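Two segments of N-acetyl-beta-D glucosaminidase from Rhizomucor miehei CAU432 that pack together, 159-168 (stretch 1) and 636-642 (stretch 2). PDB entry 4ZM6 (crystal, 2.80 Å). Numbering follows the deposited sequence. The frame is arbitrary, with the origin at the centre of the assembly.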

ATOM      1  N   ALA A 159       4.699   0.778  12.362  1.00 49.47           N
ATOM      2  CA  ALA A 159       3.396   0.126  12.253  1.00 49.38           C
ATOM      3  C   ALA A 159       3.523  -1.368  12.472  1.00 50.22           C
ATOM      4  O   ALA A 159       2.804  -1.959  13.284  1.00 50.40           O
ATOM      5  CB  ALA A 159       2.793   0.393  10.885  1.00 50.29           C
ATOM      6  N   ARG A 160       4.448  -1.963  11.725  1.00 51.06           N
ATOM      7  CA  ARG A 160       4.731  -3.392  11.781  1.00 51.49           C
ATOM      8  C   ARG A 160       4.928  -3.854  13.224  1.00 51.53           C
ATOM      9  O   ARG A 160       4.280  -4.803  13.672  1.00 51.91           O
ATOM     10  CB  ARG A 160       5.988  -3.691  10.961  1.00 52.62           C
ATOM     11  CG  ARG A 160       6.157  -5.142  10.550  1.00 54.72           C
ATOM     12  CD  ARG A 160       7.630  -5.504  10.403  1.00 55.94           C
ATOM     13  NE  ARG A 160       8.373  -4.515   9.628  1.00 56.06           N
ATOM     14  CZ  ARG A 160       9.698  -4.371   9.651  1.00 57.27           C
ATOM     15  NH1 ARG A 160      10.467  -5.152  10.412  1.00 56.61           N
ATOM     16  NH2 ARG A 160      10.261  -3.423   8.910  1.00 57.85           N
ATOM     17  N   MET A 161       5.807  -3.155  13.944  1.00 50.86           N
ATOM     18  CA  MET A 161       6.158  -3.519  15.316  1.00 48.87           C
ATOM     19  C   MET A 161       5.042  -3.137  16.285  1.00 49.01           C
ATOM     20  O   MET A 161       4.777  -3.857  17.248  1.00 49.17           O
ATOM     21  CB  MET A 161       7.458  -2.839  15.745  1.00 47.12           C
ATOM     22  CG  MET A 161       8.680  -3.108  14.868  1.00 47.34           C
ATOM     23  SD  MET A 161       9.249  -4.811  14.671  1.00 46.89           S
ATOM     24  CE  MET A 161       9.162  -5.351  16.352  1.00 48.87           C
ATOM     25  N   GLY A 162       4.395  -2.003  16.031  1.00 49.97           N
ATOM     26  CA  GLY A 162       3.304  -1.518  16.876  1.00 50.39           C
ATOM     27  C   GLY A 162       2.145  -2.498  16.956  1.00 52.43           C
ATOM     28  O   GLY A 162       1.772  -2.936  18.047  1.00 51.90           O
ATOM     29  N   LEU A 163       1.574  -2.831  15.796  1.00 53.06           N
ATOM     30  CA  LEU A 163       0.522  -3.855  15.695  1.00 54.43           C
ATOM     31  C   LEU A 163       0.873  -5.103  16.488  1.00 53.69           C
ATOM     32  O   LEU A 163       0.046  -5.627  17.230  1.00 56.24           O
ATOM     33  CB  LEU A 163       0.300  -4.283  14.238  1.00 56.27           C
ATOM     34  CG  LEU A 163      -0.977  -3.835  13.529  1.00 57.79           C
ATOM     35  CD1 LEU A 163      -0.926  -2.363  13.149  1.00 60.08           C
ATOM     36  CD2 LEU A 163      -1.174  -4.695  12.293  1.00 58.37           C
ATOM     37  N   ALA A 164       2.101  -5.580  16.304  1.00 51.50           N
ATOM     38  CA  ALA A 164       2.552  -6.823  16.908  1.00 50.66           C
ATOM     39  C   ALA A 164       2.448  -6.785  18.423  1.00 50.67           C
ATOM     40  O   ALA A 164       2.064  -7.775  19.041  1.00 49.43           O
ATOM     41  CB  ALA A 164       3.982  -7.118  16.491  1.00 50.94           C
ATOM     42  N   GLN A 165       2.792  -5.640  19.011  1.00 52.30           N
ATOM     43  CA  GLN A 165       2.794  -5.484  20.465  1.00 52.14           C
ATOM     44  C   GLN A 165       1.385  -5.288  21.013  1.00 51.93           C
ATOM     45  O   GLN A 165       1.045  -5.842  22.055  1.00 53.30           O
ATOM     46  CB  GLN A 165       3.701  -4.326  20.890  1.00 52.47           C
ATOM     47  CG  GLN A 165       5.185  -4.622  20.725  1.00 53.08           C
ATOM     48  CD  GLN A 165       6.043  -3.966  21.796  1.00 52.47           C
ATOM     49  OE1 GLN A 165       5.925  -2.769  22.061  1.00 53.21           O
ATOM     50  NE2 GLN A 165       6.911  -4.754  22.423  1.00 50.93           N
ATOM     51  N   VAL A 166       0.572  -4.502  20.311  1.00 51.71           N
ATOM     52  CA  VAL A 166      -0.845  -4.364  20.645  1.00 51.64           C
ATOM     53  C   VAL A 166      -1.518  -5.742  20.666  1.00 52.42           C
ATOM     54  O   VAL A 166      -2.265  -6.055  21.589  1.00 53.48           O
ATOM     55  CB  VAL A 166      -1.573  -3.443  19.648  1.00 51.82           C
ATOM     56  CG1 VAL A 166      -3.083  -3.509  19.844  1.00 52.03           C
ATOM     57  CG2 VAL A 166      -1.075  -2.009  19.794  1.00 52.03           C
ATOM     58  N   GLU A 167      -1.251  -6.558  19.652  1.00 52.70           N
ATOM     59  CA  GLU A 167      -1.674  -7.954  19.674  1.00 53.64           C
ATOM     60  C   GLU A 167      -1.133  -8.618  20.937  1.00 54.60           C
ATOM     61  O   GLU A 167      -1.899  -9.074  21.777  1.00 56.17           O
ATOM     62  CB  GLU A 167      -1.198  -8.711  18.418  1.00 52.54           C
ATOM     63  CG  GLU A 167      -1.234 -10.234  18.546  1.00 51.58           C
ATOM     64  CD  GLU A 167      -1.093 -10.968  17.223  1.00 50.80           C
ATOM     65  OE1 GLU A 167      -0.933 -12.203  17.242  1.00 49.65           O
ATOM     66  OE2 GLU A 167      -1.143 -10.327  16.159  1.00 52.29           O
ATOM     67  N   GLY A 168       0.186  -8.647  21.073  1.00 55.73           N
ATOM     68  CA  GLY A 168       0.836  -9.329  22.192  1.00 57.28           C
ATOM     69  C   GLY A 168       0.257  -8.991  23.555  1.00 58.00           C
ATOM     70  O   GLY A 168      -0.068  -9.887  24.337  1.00 57.77           O
TER
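Stretch 2 (636-642) LEHFREQ

Stretch 2 is a helical segment that crosses the helix of stretch 1 obliquely, in a small contact centred on one arginine, Arg 640, and its salt bridge to Glu 167. Residues 636-642 keep helical backbone angles throughout, with i to i+4 hydrogen bonds such as Arg 640 N to Leu 636 O (2.8 Å). The N-to-C directions of the two helices differ by 67°, and their axes come no closer than 10.6 Å, a spacing bridged by side chains; the pairing buries 330 Å² in total. The nearest CA atoms are those of Arg 160 and Glu 637, 7.1 Å apart.

Arg 640 points toward stretch 1, with chi1 and chi2 both t and chi3 m. Its NE donates a hydrogen bond to Glu 167 OE2 at 2.7 Å, the carboxylate oxygen lying at the guanidinium edge, near its plane. Ala 164 covers one face of the same group, its CB 3.9 Å from Arg 640 CZ, while the aliphatic part of the arginine packs on Leu 163 (Leu 163 CB to Arg 640 CD, 3.8 Å). Leu 163 CD2 also meets Glu 641 CG at 3.9 Å.

Glu 637 starts sideways, but its end approaches Arg 160. There the charges are merely near each other, with Arg 160 NE and Glu 637 OE1 separated by 4.3 Å and no N-H directed at the oxygen.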

ATOM      1  N   LEU A 636       3.033 -13.741   9.449  1.00 47.65           N
ATOM      2  CA  LEU A 636       2.201 -13.392  10.608  1.00 46.65           C
ATOM      3  C   LEU A 636       1.746 -11.945  10.561  1.00 46.25           C
ATOM      4  O   LEU A 636       0.665 -11.625  11.049  1.00 46.53           O
ATOM      5  CB  LEU A 636       2.921 -13.658  11.927  1.00 46.32           C
ATOM      6  CG  LEU A 636       3.542 -15.040  12.155  1.00 47.22           C
ATOM      7  CD1 LEU A 636       3.556 -15.344  13.651  1.00 47.30           C
ATOM      8  CD2 LEU A 636       2.824 -16.153  11.399  1.00 48.63           C
ATOM      9  N   GLU A 637       2.567 -11.075   9.983  1.00 46.87           N
ATOM     10  CA  GLU A 637       2.185  -9.671   9.812  1.00 47.72           C
ATOM     11  C   GLU A 637       0.975  -9.560   8.894  1.00 47.60           C
ATOM     12  O   GLU A 637       0.068  -8.775   9.162  1.00 48.07           O
ATOM     13  CB  GLU A 637       3.351  -8.838   9.263  1.00 48.05           C
ATOM     14  CG  GLU A 637       4.407  -8.507  10.308  1.00 48.31           C
ATOM     15  CD  GLU A 637       5.793  -8.305   9.718  1.00 49.46           C
ATOM     16  OE1 GLU A 637       5.901  -7.858   8.551  1.00 48.38           O
ATOM     17  OE2 GLU A 637       6.779  -8.589  10.438  1.00 48.84           O
ATOM     18  N   HIS A 638       0.962 -10.352   7.822  1.00 47.34           N
ATOM     19  CA  HIS A 638      -0.184 -10.386   6.919  1.00 47.07           C
ATOM     20  C   HIS A 638      -1.436 -10.892   7.634  1.00 44.84           C
ATOM     21  O   HIS A 638      -2.470 -10.232   7.604  1.00 43.87           O
ATOM     22  CB  HIS A 638       0.093 -11.248   5.688  1.00 49.19           C
ATOM     23  CG  HIS A 638      -1.126 -11.498   4.859  1.00 52.49           C
ATOM     24  ND1 HIS A 638      -1.603 -12.763   4.593  1.00 53.99           N
ATOM     25  CD2 HIS A 638      -2.002 -10.636   4.288  1.00 54.22           C
ATOM     26  CE1 HIS A 638      -2.705 -12.671   3.870  1.00 55.08           C
ATOM     27  NE2 HIS A 638      -2.971 -11.391   3.676  1.00 55.39           N
ATOM     28  N   PHE A 639      -1.333 -12.055   8.274  1.00 43.54           N
ATOM     29  CA  PHE A 639      -2.443 -12.606   9.040  1.00 44.17           C
ATOM     30  C   PHE A 639      -2.958 -11.585  10.039  1.00 46.03           C
ATOM     31  O   PHE A 639      -4.164 -11.378  10.166  1.00 46.89           O
ATOM     32  CB  PHE A 639      -2.013 -13.844   9.824  1.00 44.72           C
ATOM     33  CG  PHE A 639      -1.670 -15.038   8.976  1.00 45.28           C
ATOM     34  CD1 PHE A 639      -2.412 -15.362   7.846  1.00 44.81           C
ATOM     35  CD2 PHE A 639      -0.627 -15.875   9.348  1.00 45.60           C
ATOM     36  CE1 PHE A 639      -2.087 -16.471   7.084  1.00 45.02           C
ATOM     37  CE2 PHE A 639      -0.305 -16.989   8.594  1.00 45.74           C
ATOM     38  CZ  PHE A 639      -1.033 -17.285   7.458  1.00 45.27           C
ATOM     39  N   ARG A 640      -2.026 -10.958  10.746  1.00 47.56           N
ATOM     40  CA  ARG A 640      -2.346  -9.988  11.784  1.00 48.99           C
ATOM     41  C   ARG A 640      -3.213  -8.851  11.247  1.00 50.76           C
ATOM     42  O   ARG A 640      -4.223  -8.504  11.855  1.00 50.44           O
ATOM     43  CB  ARG A 640      -1.048  -9.441  12.387  1.00 48.89           C
ATOM     44  CG  ARG A 640      -1.224  -8.497  13.560  1.00 47.33           C
ATOM     45  CD  ARG A 640       0.118  -8.112  14.158  1.00 46.81           C
ATOM     46  NE  ARG A 640       0.882  -9.275  14.631  1.00 46.65           N
ATOM     47  CZ  ARG A 640       2.084  -9.658  14.189  1.00 45.15           C
ATOM     48  NH1 ARG A 640       2.725  -8.992  13.234  1.00 46.06           N
ATOM     49  NH2 ARG A 640       2.658 -10.730  14.719  1.00 44.51           N
ATOM     50  N   GLU A 641      -2.818  -8.286  10.108  1.00 54.28           N
ATOM     51  CA  GLU A 641      -3.573  -7.203   9.465  1.00 57.21           C
ATOM     52  C   GLU A 641      -4.940  -7.672   8.989  1.00 56.97           C
ATOM     53  O   GLU A 641      -5.908  -6.914   9.042  1.00 57.24           O
ATOM     54  CB  GLU A 641      -2.802  -6.636   8.269  1.00 61.22           C
ATOM     55  CG  GLU A 641      -1.539  -5.873   8.635  1.00 66.26           C
ATOM     56  CD  GLU A 641      -0.635  -5.637   7.437  1.00 72.86           C
ATOM     57  OE1 GLU A 641       0.061  -6.588   7.007  1.00 75.67           O
ATOM     58  OE2 GLU A 641      -0.619  -4.498   6.920  1.00 76.03           O
ATOM     59  N   GLN A 642      -5.007  -8.915   8.515  1.00 56.77           N
ATOM     60  CA  GLN A 642      -6.258  -9.498   8.026  1.00 56.55           C
ATOM     61  C   GLN A 642      -7.223  -9.904   9.135  1.00 55.92           C
ATOM     62  O   GLN A 642      -8.402 -10.128   8.870  1.00 59.13           O
ATOM     63  CB  GLN A 642      -5.973 -10.721   7.148  1.00 57.65           C
ATOM     64  CG  GLN A 642      -5.285 -10.397   5.835  1.00 58.30           C
ATOM     65  CD  GLN A 642      -6.059  -9.382   5.027  1.00 59.23           C
ATOM     66  OE1 GLN A 642      -7.225  -9.601   4.692  1.00 59.64           O
ATOM     67  NE2 GLN A 642      -5.425  -8.260   4.723  1.00 59.59           N
TER